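Local coordinates for regulatory protein YycH-like domain-containing protein (Eubacterium rectale, PDB 5COZ) that is of unknown function but, as a YycH-like, predicted lipoprotein, probably acts outside the cytoplasm in a regulatory role, at residues F215-V220 against Y225-E230; D46-I51 against C184-L189; D219-P224 against Y262-T267. All coordinates share one frame; numbering follows the deposited sequence.

Interaction 1 of 3, residues F215-V220 against Y225-E230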
ATOM      1  N   PHE A 215       1.454   5.183  -5.492  1.00  5.83           N
ATOM      2  CA  PHE A 215       1.701   4.410  -4.292  1.00  5.75           C
ATOM      3  C   PHE A 215       3.080   3.855  -4.418  1.00  8.64           C
ATOM      4  O   PHE A 215       3.352   3.106  -5.342  1.00  8.10           O
ATOM      5  CB  PHE A 215       0.715   3.236  -4.065  1.00  6.50           C
ATOM      6  CG  PHE A 215      -0.665   3.530  -3.551  1.00  7.19           C
ATOM      7  CD1 PHE A 215      -1.172   4.833  -3.542  1.00  9.17           C
ATOM      8  CD2 PHE A 215      -1.465   2.506  -3.064  1.00  9.23           C
ATOM      9  CE1 PHE A 215      -2.493   5.085  -3.110  1.00  9.86           C
ATOM     10  CE2 PHE A 215      -2.761   2.765  -2.593  1.00 10.92           C
ATOM     11  CZ  PHE A 215      -3.260   4.045  -2.614  1.00 10.04           C
HETATM   12  N   MSE A 216       3.946   4.241  -3.486  1.00  6.57           N
HETATM   13  CA  MSE A 216       5.289   3.663  -3.392  0.70  6.76           C
HETATM   14  C   MSE A 216       5.338   2.839  -2.137  1.00  6.89           C
HETATM   15  O   MSE A 216       4.544   3.044  -1.225  1.00  7.89           O
HETATM   16  CB  MSE A 216       6.364   4.726  -3.410  0.70  8.46           C
HETATM   17  CG  MSE A 216       6.082   5.721  -4.504  0.70 12.76           C
HETATM   18 SE   MSE A 216       7.337   7.130  -4.524  0.52 18.10          SE
HETATM   19  CE  MSE A 216       8.378   6.399  -5.591  0.70 13.60           C
ATOM     20  N   PHE A 217       6.229   1.841  -2.110  1.00  6.50           N
ATOM     21  CA  PHE A 217       6.215   0.898  -1.024  1.00  5.38           C
ATOM     22  C   PHE A 217       7.526   0.842  -0.254  1.00  6.58           C
ATOM     23  O   PHE A 217       8.486   0.230  -0.699  1.00  6.89           O
ATOM     24  CB  PHE A 217       5.854  -0.494  -1.595  1.00  6.25           C
ATOM     25  CG  PHE A 217       4.572  -0.457  -2.401  1.00  6.21           C
ATOM     26  CD1 PHE A 217       3.344  -0.271  -1.774  1.00  7.24           C
ATOM     27  CD2 PHE A 217       4.607  -0.477  -3.795  1.00  7.72           C
ATOM     28  CE1 PHE A 217       2.171  -0.152  -2.521  1.00  7.67           C
ATOM     29  CE2 PHE A 217       3.430  -0.368  -4.548  1.00  9.54           C
ATOM     30  CZ  PHE A 217       2.213  -0.228  -3.906  1.00  8.45           C
ATOM     31  N   PRO A 218       7.561   1.491   0.924  1.00  4.92           N
ATOM     32  CA  PRO A 218       8.767   1.442   1.785  1.00  5.47           C
ATOM     33  C   PRO A 218       9.200  -0.004   1.994  1.00  6.31           C
ATOM     34  O   PRO A 218       8.362  -0.886   2.248  1.00  6.48           O
ATOM     35  CB  PRO A 218       8.288   2.073   3.087  1.00  6.37           C
ATOM     36  CG  PRO A 218       7.268   3.104   2.594  1.00  7.69           C
ATOM     37  CD  PRO A 218       6.507   2.345   1.522  1.00  5.82           C
ATOM     38  N   ASP A 219      10.512  -0.259   1.844  1.00  6.00           N
ATOM     39  CA  ASP A 219      10.969  -1.623   1.906  1.00  5.72           C
ATOM     40  C   ASP A 219      12.286  -1.771   2.643  1.00  7.82           C
ATOM     41  O   ASP A 219      12.908  -0.785   3.048  1.00  8.10           O
ATOM     42  CB  ASP A 219      11.123  -2.150   0.454  1.00  6.67           C
ATOM     43  CG  ASP A 219      12.230  -1.581  -0.418  1.00 11.01           C
ATOM     44  OD1 ASP A 219      12.702  -0.450  -0.140  1.00  9.91           O
ATOM     45  OD2 ASP A 219      12.593  -2.247  -1.417  1.00 12.15           O
ATOM     46  N   VAL A 220      12.706  -3.030   2.817  1.00  6.23           N
ATOM     47  CA  VAL A 220      13.997  -3.366   3.411  1.00  6.17           C
ATOM     48  C   VAL A 220      14.389  -4.692   2.748  1.00  8.65           C
ATOM     49  O   VAL A 220      13.511  -5.523   2.489  1.00  6.99           O
ATOM     50  CB  VAL A 220      13.956  -3.367   4.967  1.00  8.88           C
ATOM     51  CG1 VAL A 220      13.058  -4.462   5.533  1.00 10.08           C
ATOM     52  CG2 VAL A 220      15.365  -3.449   5.560  1.00  8.73           C
ATOM     53  N   TYR A 225       7.203  -3.576   3.345  1.00  5.81           N
ATOM     54  CA  TYR A 225       6.387  -3.904   4.506  1.00  5.97           C
ATOM     55  C   TYR A 225       4.966  -4.176   4.024  1.00  7.03           C
ATOM     56  O   TYR A 225       4.527  -3.675   2.970  1.00  7.59           O
ATOM     57  CB  TYR A 225       6.378  -2.784   5.571  1.00  7.63           C
ATOM     58  CG  TYR A 225       7.727  -2.216   5.871  1.00 10.78           C
ATOM     59  CD1 TYR A 225       8.705  -2.982   6.490  1.00 12.83           C
ATOM     60  CD2 TYR A 225       8.014  -0.882   5.590  1.00 12.69           C
ATOM     61  CE1 TYR A 225       9.985  -2.459   6.741  1.00 14.06           C
ATOM     62  CE2 TYR A 225       9.270  -0.350   5.839  1.00 14.24           C
ATOM     63  CZ  TYR A 225      10.259  -1.159   6.379  1.00 16.35           C
ATOM     64  OH  TYR A 225      11.466  -0.596   6.668  1.00 18.65           O
ATOM     65  N   SER A 226       4.262  -4.968   4.794  1.00  6.50           N
ATOM     66  CA  SER A 226       2.958  -5.491   4.448  1.00  7.19           C
ATOM     67  C   SER A 226       1.956  -4.435   3.960  1.00  7.75           C
ATOM     68  O   SER A 226       1.797  -3.367   4.582  1.00  7.74           O
ATOM     69  CB  SER A 226       2.399  -6.221   5.663  1.00 11.16           C
ATOM     70  OG  SER A 226       1.031  -6.546   5.507  1.00 21.06           O
ATOM     71  N   ARG A 227       1.279  -4.778   2.857  1.00  6.77           N
ATOM     72  CA  ARG A 227       0.204  -3.993   2.251  1.00  7.04           C
ATOM     73  C   ARG A 227      -1.162  -4.550   2.657  1.00  9.15           C
ATOM     74  O   ARG A 227      -2.174  -4.163   2.092  1.00  8.96           O
ATOM     75  CB  ARG A 227       0.356  -3.975   0.734  1.00  6.84           C
ATOM     76  CG  ARG A 227       1.592  -3.168   0.315  1.00  9.67           C
ATOM     77  CD  ARG A 227       2.140  -3.645  -1.012  1.00  9.62           C
ATOM     78  NE  ARG A 227       1.243  -3.468  -2.155  1.00 10.46           N
ATOM     79  CZ  ARG A 227       0.781  -4.464  -2.921  1.00 11.70           C
ATOM     80  NH1 ARG A 227       0.964  -5.727  -2.561  1.00  7.31           N
ATOM     81  NH2 ARG A 227       0.106  -4.198  -4.035  1.00 10.26           N
ATOM     82  N   CYS A 228      -1.189  -5.429   3.667  1.00  7.00           N
ATOM     83  CA  CYS A 228      -2.415  -5.981   4.179  1.00  8.90           C
ATOM     84  C   CYS A 228      -3.226  -4.921   4.917  1.00  9.50           C
ATOM     85  O   CYS A 228      -2.672  -4.096   5.645  1.00  9.78           O
ATOM     86  CB  CYS A 228      -2.116  -7.141   5.130  1.00 10.76           C
ATOM     87  SG  CYS A 228      -1.531  -8.621   4.303  1.00 14.39           S
ATOM     88  N   PRO A 229      -4.543  -5.080   4.904  1.00  8.38           N
ATOM     89  CA  PRO A 229      -5.398  -4.277   5.801  1.00  7.90           C
ATOM     90  C   PRO A 229      -5.068  -4.526   7.281  1.00 10.36           C
ATOM     91  O   PRO A 229      -4.447  -5.536   7.645  1.00  8.98           O
ATOM     92  CB  PRO A 229      -6.798  -4.858   5.533  1.00  8.82           C
ATOM     93  CG  PRO A 229      -6.723  -5.348   4.108  1.00 12.43           C
ATOM     94  CD  PRO A 229      -5.336  -5.970   4.034  1.00  8.93           C
ATOM     95  N   GLU A 230      -5.566  -3.619   8.142  1.00  8.59           N
ATOM     96  CA  GLU A 230      -5.430  -3.780   9.588  1.00  8.37           C
ATOM     97  C   GLU A 230      -5.945  -5.165  10.010  1.00 10.54           C
ATOM     98  O   GLU A 230      -7.069  -5.563   9.647  1.00 11.47           O
ATOM     99  CB  GLU A 230      -6.224  -2.678  10.305  1.00  9.90           C
ATOM    100  CG  GLU A 230      -6.101  -2.760  11.818  1.00 10.59           C
ATOM    101  CD  GLU A 230      -6.907  -1.711  12.568  1.00 25.44           C
ATOM    102  OE1 GLU A 230      -7.170  -0.635  11.991  1.00 25.81           O
ATOM    103  OE2 GLU A 230      -7.230  -1.947  13.753  1.00 36.29           O
TER
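Arg-227 lays its side chain across one face of the Phe-217 ring, with NE 3.5 Å from CE1. The guanidinium is not laid flat on the ring: the two planes stand 84° apart, with the ring atom CE1 meeting the edge of the guanidinium. The cation-pi contact is off-centre, CZ of Arg-227 lying 4.9 Å from the centroid of the Phe-217 ring and displaced from the ring normal. A bend at chi3 (64°) takes the arginine chain past the ring, so that CD also packs on the aromatic carbons, 3.7 Å from Phe-217 CD1. Beyond the ring, NH1 forms salt bridges with Glu-300 and Glu-304 and NH2 with Glu-188; these acidic partners fix the guanidinium and should balance its charge in a buried setting.

The second half of the contact centres on Tyr-225. Its backbone N donates to Pro-218 O at 3.1 Å, within the carbonyl plane, and Asn-242 ND2 donates to the same oxygen, which is thus gripped twice. With CG beside its own backbone N and anti to the carbonyl carbon (chi1 -45°), the tyrosine ring is laid alongside residues 218-220, its OH end toward Val-220. CE2 touches the proline carbon CB of Pro-218 at 3.8 Å, CA of Asp-219 lies over one face, and CE1 meets CG1 of Val-220 at 3.9 Å, the valine crossing the tyrosine at about a right angle. Tyr-262 adds an edge-to-face partner to this ring. Further on, Ser-226 OG accepts from Cys-228 N at 3.1 Å, an ST turn that shapes the backbone around Arg-227.

Together these contacts fold the segment after a beta hairpin back against the hairpin's first strand, a buried junction where an antiparallel sheet meets the strands 295-311 and 314-330 of the other sheet.

Interaction 2 of 3, residues D46-I51 against C184-L189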
ATOM      1  N   ASP A  46      -6.562 -14.228 -12.102  1.00  9.50           N
ATOM      2  CA  ASP A  46      -6.142 -13.179 -13.056  1.00 10.21           C
ATOM      3  C   ASP A  46      -5.312 -12.240 -12.215  1.00 11.49           C
ATOM      4  O   ASP A  46      -5.793 -11.214 -11.704  1.00 11.11           O
ATOM      5  CB  ASP A  46      -7.353 -12.512 -13.717  1.00 11.75           C
ATOM      6  CG  ASP A  46      -6.995 -11.583 -14.856  1.00 23.07           C
ATOM      7  OD1 ASP A  46      -5.790 -11.383 -15.106  1.00 21.31           O
ATOM      8  OD2 ASP A  46      -7.923 -11.052 -15.497  1.00 31.57           O
ATOM      9  N   SER A  47      -4.056 -12.636 -12.037  1.00  9.47           N
ATOM     10  CA  SER A  47      -3.247 -12.115 -10.967  1.00  8.95           C
ATOM     11  C   SER A  47      -1.902 -11.562 -11.308  1.00 10.49           C
ATOM     12  O   SER A  47      -1.177 -12.122 -12.112  1.00  9.61           O
ATOM     13  CB  SER A  47      -3.040 -13.280  -9.997  1.00 10.03           C
ATOM     14  OG  SER A  47      -2.357 -12.981  -8.788  1.00 12.61           O
ATOM     15  N   GLU A  48      -1.543 -10.486 -10.605  1.00  8.59           N
ATOM     16  CA  GLU A  48      -0.191  -9.970 -10.599  1.00  8.77           C
ATOM     17  C   GLU A  48       0.622 -10.884  -9.687  1.00 10.89           C
ATOM     18  O   GLU A  48       0.077 -11.465  -8.732  1.00  9.86           O
ATOM     19  CB  GLU A  48      -0.156  -8.538 -10.042  1.00  9.81           C
ATOM     20  CG  GLU A  48      -0.694  -7.489 -10.994  1.00 14.67           C
ATOM     21  CD  GLU A  48      -0.400  -6.084 -10.507  1.00 19.46           C
ATOM     22  OE1 GLU A  48      -1.047  -5.658  -9.523  1.00 17.39           O
ATOM     23  OE2 GLU A  48       0.533  -5.446 -11.049  1.00 16.29           O
ATOM     24  N   ILE A  49       1.914 -11.023  -9.975  1.00  7.95           N
ATOM     25  CA  ILE A  49       2.879 -11.722  -9.138  1.00  6.69           C
ATOM     26  C   ILE A  49       3.896 -10.684  -8.733  1.00  8.67           C
ATOM     27  O   ILE A  49       4.515 -10.082  -9.609  1.00  9.14           O
ATOM     28  CB  ILE A  49       3.544 -12.912  -9.867  1.00  8.98           C
ATOM     29  CG1 ILE A  49       2.494 -13.899 -10.462  1.00  9.64           C
ATOM     30  CG2 ILE A  49       4.570 -13.622  -8.959  1.00 10.53           C
ATOM     31  CD1 ILE A  49       1.645 -14.641  -9.408  1.00 13.14           C
ATOM     32  N   ASN A  50       4.028 -10.429  -7.432  1.00  7.31           N
ATOM     33  CA  ASN A  50       4.948  -9.380  -6.964  1.00  6.94           C
ATOM     34  C   ASN A  50       5.997  -9.915  -6.035  1.00  8.41           C
ATOM     35  O   ASN A  50       5.697 -10.318  -4.886  1.00  6.70           O
ATOM     36  CB  ASN A  50       4.164  -8.293  -6.237  1.00  6.52           C
ATOM     37  CG  ASN A  50       3.491  -7.320  -7.159  1.00 11.59           C
ATOM     38  OD1 ASN A  50       4.087  -6.893  -8.156  1.00 10.29           O
ATOM     39  ND2 ASN A  50       2.282  -6.873  -6.787  1.00  9.68           N
ATOM     40  N   ILE A  51       7.256  -9.961  -6.531  1.00  6.91           N
ATOM     41  CA  ILE A  51       8.393 -10.339  -5.682  1.00  7.03           C
ATOM     42  C   ILE A  51       9.294  -9.108  -5.490  1.00  7.01           C
ATOM     43  O   ILE A  51      10.346  -9.194  -4.856  1.00  7.40           O
ATOM     44  CB  ILE A  51       9.149 -11.623  -6.132  1.00  9.81           C
ATOM     45  CG1 ILE A  51       9.648 -11.570  -7.589  1.00 10.81           C
ATOM     46  CG2 ILE A  51       8.214 -12.817  -5.925  1.00 11.23           C
ATOM     47  CD1 ILE A  51      10.982 -10.825  -7.769  1.00 11.70           C
ATOM     48  N   CYS A 184      10.415   0.162  -2.981  1.00  6.97           N
ATOM     49  CA  CYS A 184      10.592  -0.754  -4.123  1.00  7.39           C
ATOM     50  C   CYS A 184      10.664   0.017  -5.435  1.00  9.45           C
ATOM     51  O   CYS A 184      10.037   1.078  -5.583  1.00  9.06           O
ATOM     52  CB  CYS A 184       9.459  -1.770  -4.196  1.00  7.26           C
ATOM     53  SG  CYS A 184       9.306  -2.792  -2.722  1.00  9.44           S
ATOM     54  N   GLU A 185      11.331  -0.573  -6.438  1.00  7.19           N
ATOM     55  CA  GLU A 185      11.373   0.028  -7.757  1.00  7.74           C
ATOM     56  C   GLU A 185       9.975   0.099  -8.362  1.00  9.51           C
ATOM     57  O   GLU A 185       9.653   1.102  -9.006  1.00 11.19           O
ATOM     58  CB  GLU A 185      12.312  -0.761  -8.680  1.00  9.18           C
ATOM     59  CG  GLU A 185      13.754  -0.705  -8.215  1.00 19.09           C
ATOM     60  CD  GLU A 185      14.809  -1.285  -9.143  1.00 53.42           C
ATOM     61  OE1 GLU A 185      14.514  -1.515 -10.339  1.00 51.85           O
ATOM     62  OE2 GLU A 185      15.953  -1.474  -8.669  1.00 54.27           O
ATOM     63  N   LYS A 186       9.128  -0.923  -8.134  1.00  7.24           N
ATOM     64  CA  LYS A 186       7.769  -0.918  -8.646  1.00  7.01           C
ATOM     65  C   LYS A 186       6.865  -0.044  -7.775  1.00  8.94           C
ATOM     66  O   LYS A 186       6.817  -0.180  -6.554  1.00  9.09           O
ATOM     67  CB  LYS A 186       7.194  -2.341  -8.730  1.00  7.15           C
ATOM     68  CG  LYS A 186       5.725  -2.365  -9.192  1.00  9.19           C
ATOM     69  CD  LYS A 186       5.177  -3.761  -9.317  1.00 11.95           C
ATOM     70  CE  LYS A 186       3.701  -3.715  -9.677  1.00 13.58           C
ATOM     71  NZ  LYS A 186       3.219  -5.083 -10.109  1.00 13.99           N
ATOM     72  N   ASN A 187       6.148   0.861  -8.432  1.00  8.97           N
ATOM     73  CA  ASN A 187       5.122   1.655  -7.779  1.00  9.22           C
ATOM     74  C   ASN A 187       3.827   1.447  -8.577  1.00 10.71           C
ATOM     75  O   ASN A 187       3.835   0.816  -9.651  1.00 11.72           O
ATOM     76  CB  ASN A 187       5.529   3.131  -7.665  1.00 11.00           C
ATOM     77  CG  ASN A 187       6.049   3.697  -8.931  1.00 21.14           C
ATOM     78  OD1 ASN A 187       5.306   3.821  -9.893  1.00 16.49           O
ATOM     79  ND2 ASN A 187       7.358   3.978  -8.978  1.00 17.67           N
ATOM     80  N   GLU A 188       2.721   1.867  -8.005  1.00  7.43           N
ATOM     81  CA  GLU A 188       1.418   1.789  -8.647  1.00  6.02           C
ATOM     82  C   GLU A 188       0.959   3.203  -8.940  1.00  8.46           C
ATOM     83  O   GLU A 188       1.127   4.094  -8.107  1.00  7.98           O
ATOM     84  CB  GLU A 188       0.393   1.080  -7.743  1.00  6.60           C
ATOM     85  CG  GLU A 188       0.730  -0.387  -7.533  1.00  9.80           C
ATOM     86  CD  GLU A 188      -0.121  -1.071  -6.483  1.00 12.61           C
ATOM     87  OE1 GLU A 188      -0.882  -0.383  -5.759  1.00  9.52           O
ATOM     88  OE2 GLU A 188       0.008  -2.314  -6.364  1.00 12.28           O
ATOM     89  N   LEU A 189       0.377   3.402 -10.106  1.00  7.74           N
ATOM     90  CA  LEU A 189      -0.089   4.712 -10.507  1.00  7.30           C
ATOM     91  C   LEU A 189      -1.604   4.709 -10.707  1.00  8.62           C
ATOM     92  O   LEU A 189      -2.138   3.923 -11.503  1.00  9.36           O
ATOM     93  CB  LEU A 189       0.640   5.132 -11.795  1.00  7.27           C
ATOM     94  CG  LEU A 189       0.165   6.470 -12.413  1.00  9.77           C
ATOM     95  CD1 LEU A 189       0.271   7.635 -11.420  1.00 10.15           C
ATOM     96  CD2 LEU A 189       0.967   6.813 -13.647  1.00 11.89           C
TER
HETATM   97  O   HOH W   1       0.965  -4.368  -7.932  1.00 14.08           O
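The ammonium group of Lys-186 is the point where the two segments meet, held between Glu-48 and Asn-50. Its chain is extended throughout, with CG anti to the backbone N (chi1 177°), and spans a gap whose nearest alpha carbons, those of Asn-50 and Lys-186, are 9.1 Å apart. NZ donates to Asn-50 OD1 at 2.8 Å, on a lone pair in the amide plane, and forms a salt bridge with Glu-48 OE2 at 2.9 Å, coming in from above the carboxylate plane.

This close polar grip contrasts with the rest of the interface, where one water takes the place of direct packing. The water donates to Glu-48 OE1 and to Glu-188 OE2, 2.8 Å away, and accepts from Asn-50 ND2 and, weakly, from Lys-186 NZ. It thereby bridges two carboxylates that do not touch, their oxygens OE1 of Glu-48 and OE2 of Glu-188 being 4.7 Å apart. Lys-186 and Arg-155 at Glu-48, and Arg-227 at Glu-188, probably offset these like charges. A bond from Asn-50 ND2 to Glu-300 helps fix the amide.

Side chains and a water thus join strand 43-50 of the mixed sheet to the segment leading into strand 188-192 of the antiparallel sheet.

Interaction 3 of 3, residues D219-P224 against Y262-T267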
ATOM      1  N   ASP A 219      10.512  -0.259   1.844  1.00  6.00           N
ATOM      2  CA  ASP A 219      10.969  -1.623   1.906  1.00  5.72           C
ATOM      3  C   ASP A 219      12.286  -1.771   2.643  1.00  7.82           C
ATOM      4  O   ASP A 219      12.908  -0.785   3.048  1.00  8.10           O
ATOM      5  CB  ASP A 219      11.123  -2.150   0.454  1.00  6.67           C
ATOM      6  CG  ASP A 219      12.230  -1.581  -0.418  1.00 11.01           C
ATOM      7  OD1 ASP A 219      12.702  -0.450  -0.140  1.00  9.91           O
ATOM      8  OD2 ASP A 219      12.593  -2.247  -1.417  1.00 12.15           O
ATOM      9  N   VAL A 220      12.706  -3.030   2.817  1.00  6.23           N
ATOM     10  CA  VAL A 220      13.997  -3.366   3.411  1.00  6.17           C
ATOM     11  C   VAL A 220      14.389  -4.692   2.748  1.00  8.65           C
ATOM     12  O   VAL A 220      13.511  -5.523   2.489  1.00  6.99           O
ATOM     13  CB  VAL A 220      13.956  -3.367   4.967  1.00  8.88           C
ATOM     14  CG1 VAL A 220      13.058  -4.462   5.533  1.00 10.08           C
ATOM     15  CG2 VAL A 220      15.365  -3.449   5.560  1.00  8.73           C
ATOM     16  N   TYR A 221      15.657  -4.833   2.344  1.00  7.33           N
ATOM     17  CA  TYR A 221      16.127  -6.025   1.605  1.00  7.32           C
ATOM     18  C   TYR A 221      15.262  -6.272   0.361  1.00  9.00           C
ATOM     19  O   TYR A 221      15.050  -7.422  -0.055  1.00  9.76           O
ATOM     20  CB  TYR A 221      16.221  -7.263   2.510  1.00  8.06           C
ATOM     21  CG  TYR A 221      17.232  -7.033   3.610  1.00  8.83           C
ATOM     22  CD1 TYR A 221      18.588  -6.913   3.319  1.00  9.34           C
ATOM     23  CD2 TYR A 221      16.826  -6.880   4.933  1.00 10.24           C
ATOM     24  CE1 TYR A 221      19.517  -6.608   4.316  1.00 11.28           C
ATOM     25  CE2 TYR A 221      17.745  -6.612   5.943  1.00 10.96           C
ATOM     26  CZ  TYR A 221      19.086  -6.476   5.629  1.00 15.05           C
ATOM     27  OH  TYR A 221      19.982  -6.185   6.615  1.00 17.08           O
ATOM     28  N   GLY A 222      14.788  -5.177  -0.235  1.00  5.98           N
ATOM     29  CA  GLY A 222      14.002  -5.242  -1.466  1.00  6.22           C
ATOM     30  C   GLY A 222      12.563  -5.693  -1.329  1.00  9.16           C
ATOM     31  O   GLY A 222      11.880  -5.796  -2.342  1.00  8.76           O
ATOM     32  N   ILE A 223      12.099  -5.928  -0.098  1.00  6.74           N
ATOM     33  CA  ILE A 223      10.768  -6.470   0.161  1.00  5.67           C
ATOM     34  C   ILE A 223       9.970  -5.422   0.917  1.00  6.74           C
ATOM     35  O   ILE A 223      10.445  -4.905   1.942  1.00  6.33           O
ATOM     36  CB  ILE A 223      10.900  -7.811   0.930  1.00  6.67           C
ATOM     37  CG1 ILE A 223      11.635  -8.829   0.044  1.00  8.44           C
ATOM     38  CG2 ILE A 223       9.502  -8.315   1.344  1.00  7.11           C
ATOM     39  CD1 ILE A 223      12.032 -10.129   0.789  1.00  9.34           C
ATOM     40  N   PRO A 224       8.764  -5.097   0.430  1.00  5.82           N
ATOM     41  CA  PRO A 224       7.987  -4.050   1.098  1.00  5.18           C
ATOM     42  C   PRO A 224       7.364  -4.510   2.402  1.00  6.70           C
ATOM     43  O   PRO A 224       6.958  -5.680   2.521  1.00  6.90           O
ATOM     44  CB  PRO A 224       6.890  -3.710   0.075  1.00  6.25           C
ATOM     45  CG  PRO A 224       6.633  -5.020  -0.635  1.00  7.94           C
ATOM     46  CD  PRO A 224       8.048  -5.655  -0.734  1.00  6.29           C
ATOM     47  N   TYR A 262      10.065   1.983   9.794  1.00  9.06           N
ATOM     48  CA  TYR A 262      10.771   1.121  10.729  1.00  8.32           C
ATOM     49  C   TYR A 262      12.244   1.115  10.453  1.00 11.55           C
ATOM     50  O   TYR A 262      12.664   1.284   9.304  1.00 13.72           O
ATOM     51  CB  TYR A 262      10.216  -0.314  10.628  1.00  8.65           C
ATOM     52  CG  TYR A 262       8.724  -0.358  10.874  1.00  8.65           C
ATOM     53  CD1 TYR A 262       8.212  -0.414  12.166  1.00  8.92           C
ATOM     54  CD2 TYR A 262       7.814  -0.250   9.816  1.00 10.04           C
ATOM     55  CE1 TYR A 262       6.837  -0.368  12.407  1.00 10.52           C
ATOM     56  CE2 TYR A 262       6.443  -0.148  10.051  1.00 11.55           C
ATOM     57  CZ  TYR A 262       5.956  -0.243  11.346  1.00 14.95           C
ATOM     58  OH  TYR A 262       4.601  -0.212  11.622  1.00 15.57           O
ATOM     59  N   ASP A 263      13.044   0.947  11.513  1.00  7.96           N
ATOM     60  CA  ASP A 263      14.504   0.900  11.418  1.00  8.22           C
ATOM     61  C   ASP A 263      14.971  -0.514  11.778  1.00  9.51           C
ATOM     62  O   ASP A 263      14.691  -1.002  12.866  1.00  8.65           O
ATOM     63  CB  ASP A 263      15.157   1.946  12.353  1.00  9.57           C
ATOM     64  CG  ASP A 263      16.649   2.136  12.133  1.00 11.47           C
ATOM     65  OD1 ASP A 263      17.066   2.134  10.990  1.00 13.02           O
ATOM     66  OD2 ASP A 263      17.395   2.243  13.132  1.00 16.08           O
ATOM     67  N   TRP A 264      15.689  -1.162  10.858  1.00  8.07           N
ATOM     68  CA  TRP A 264      16.205  -2.521  11.094  1.00  8.13           C
ATOM     69  C   TRP A 264      17.211  -2.529  12.252  1.00  8.75           C
ATOM     70  O   TRP A 264      18.227  -1.807  12.212  1.00  8.58           O
ATOM     71  CB  TRP A 264      16.874  -3.030   9.828  1.00  8.32           C
ATOM     72  CG  TRP A 264      17.296  -4.472   9.896  1.00  8.41           C
ATOM     73  CD1 TRP A 264      18.491  -4.958  10.355  1.00 11.13           C
ATOM     74  CD2 TRP A 264      16.561  -5.597   9.417  1.00  7.16           C
ATOM     75  NE1 TRP A 264      18.533  -6.328  10.212  1.00 10.07           N
ATOM     76  CE2 TRP A 264      17.364  -6.746   9.626  1.00 10.51           C
ATOM     77  CE3 TRP A 264      15.305  -5.753   8.807  1.00  7.46           C
ATOM     78  CZ2 TRP A 264      16.941  -8.029   9.247  1.00  9.35           C
ATOM     79  CZ3 TRP A 264      14.894  -7.030   8.420  1.00  8.34           C
ATOM     80  CH2 TRP A 264      15.712  -8.142   8.634  1.00  9.11           C
ATOM     81  N   VAL A 265      16.999  -3.413  13.238  1.00  6.79           N
ATOM     82  CA  VAL A 265      17.921  -3.477  14.364  1.00  7.63           C
ATOM     83  C   VAL A 265      18.857  -4.687  14.223  1.00 10.04           C
ATOM     84  O   VAL A 265      20.081  -4.563  14.419  1.00 10.34           O
ATOM     85  CB  VAL A 265      17.122  -3.543  15.697  1.00 10.93           C
ATOM     86  CG1 VAL A 265      18.026  -3.834  16.917  1.00 10.63           C
ATOM     87  CG2 VAL A 265      16.355  -2.232  15.895  1.00 10.73           C
ATOM     88  N   GLU A 266      18.286  -5.864  13.899  1.00  9.04           N
ATOM     89  CA  GLU A 266      19.101  -7.081  13.806  1.00  9.78           C
ATOM     90  C   GLU A 266      18.389  -8.187  13.056  1.00 10.91           C
ATOM     91  O   GLU A 266      17.153  -8.232  13.006  1.00  9.38           O
ATOM     92  CB  GLU A 266      19.498  -7.603  15.209  1.00 12.11           C
ATOM     93  CG  GLU A 266      18.336  -7.998  16.092  1.00 15.13           C
ATOM     94  CD  GLU A 266      18.734  -8.253  17.534  1.00 33.48           C
ATOM     95  OE1 GLU A 266      19.596  -9.127  17.773  1.00 37.04           O
ATOM     96  OE2 GLU A 266      18.180  -7.575  18.426  1.00 33.64           O
ATOM     97  N   THR A 267      19.196  -9.120  12.531  1.00  8.70           N
ATOM     98  CA  THR A 267      18.717 -10.337  11.895  1.00  8.16           C
ATOM     99  C   THR A 267      18.524 -11.366  12.986  1.00 11.36           C
ATOM    100  O   THR A 267      19.433 -11.556  13.814  1.00 12.78           O
ATOM    101  CB  THR A 267      19.744 -10.824  10.863  1.00 11.74           C
ATOM    102  OG1 THR A 267      19.918  -9.800   9.883  1.00 11.14           O
ATOM    103  CG2 THR A 267      19.303 -12.121  10.170  1.00 12.73           C
TER
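Aromatic stacking carries most of this contact: Tyr-221 directs its ring edge at the six-membered ring of Trp-264 in a T-shaped (edge-to-face) pair. The centroids lie 4.8 Å apart and the planes at 78°. CE2 is the leading atom of the tyrosine, 3.7 Å from CZ2 of the indole. Trp-264 offers that face because its CG is anti to the backbone N (chi1 -173°), which swings the indole out from its strand toward the turn. The opposite indole face is backed by the carbonyl oxygen of Glu-266, and Thr-267 OG1, itself bonded to Lys-60, lies at the indole edge.

The aliphatic part is smaller. CG2 of Val-220 approaches CE3 of Trp-264 to 4.0 Å, and Ile-317 of strand 314-330 touches both side chains from outside the pair.

No hydrogen bond crosses the contact. Val-220 N donates to Ile-223 O at 3.1 Å and Ile-223 N returns a bond to Val-220 O at 3.0 Å, closing a type I' turn that places Tyr-221 at the hairpin tip. Segment 262-267 pairs with strand 58-66, Val-265 and Glu-266 forming a classic beta bulge opposite Lys-63. The whole is a surface contact of a two-residue type I' beta hairpin packed against a tryptophan of a bulged strand.

Overall arrangement
From the N terminus, strand 43-50 comes first, and interaction 2 closes a long loop of 132 residues when the chain reaches 184-189. It ties the mixed sheet to the antiparallel one. Interaction 1 opens later, so the two run in series, yet they meet in space: strand 188-192 lies beside strand 211-220, with Phe-215 N and Glu-188 O probably hydrogen bonded. Interactions 1 and 3 share Asp-219 and Val-220; interaction 1 opens slightly earlier and closes at 225-230, before interaction 3 closes at strand 262-272 of the mixed sheet, so the two largely cross. Cys-184 SG also packs on Pro-224, so the hairpin 219-224 links all three.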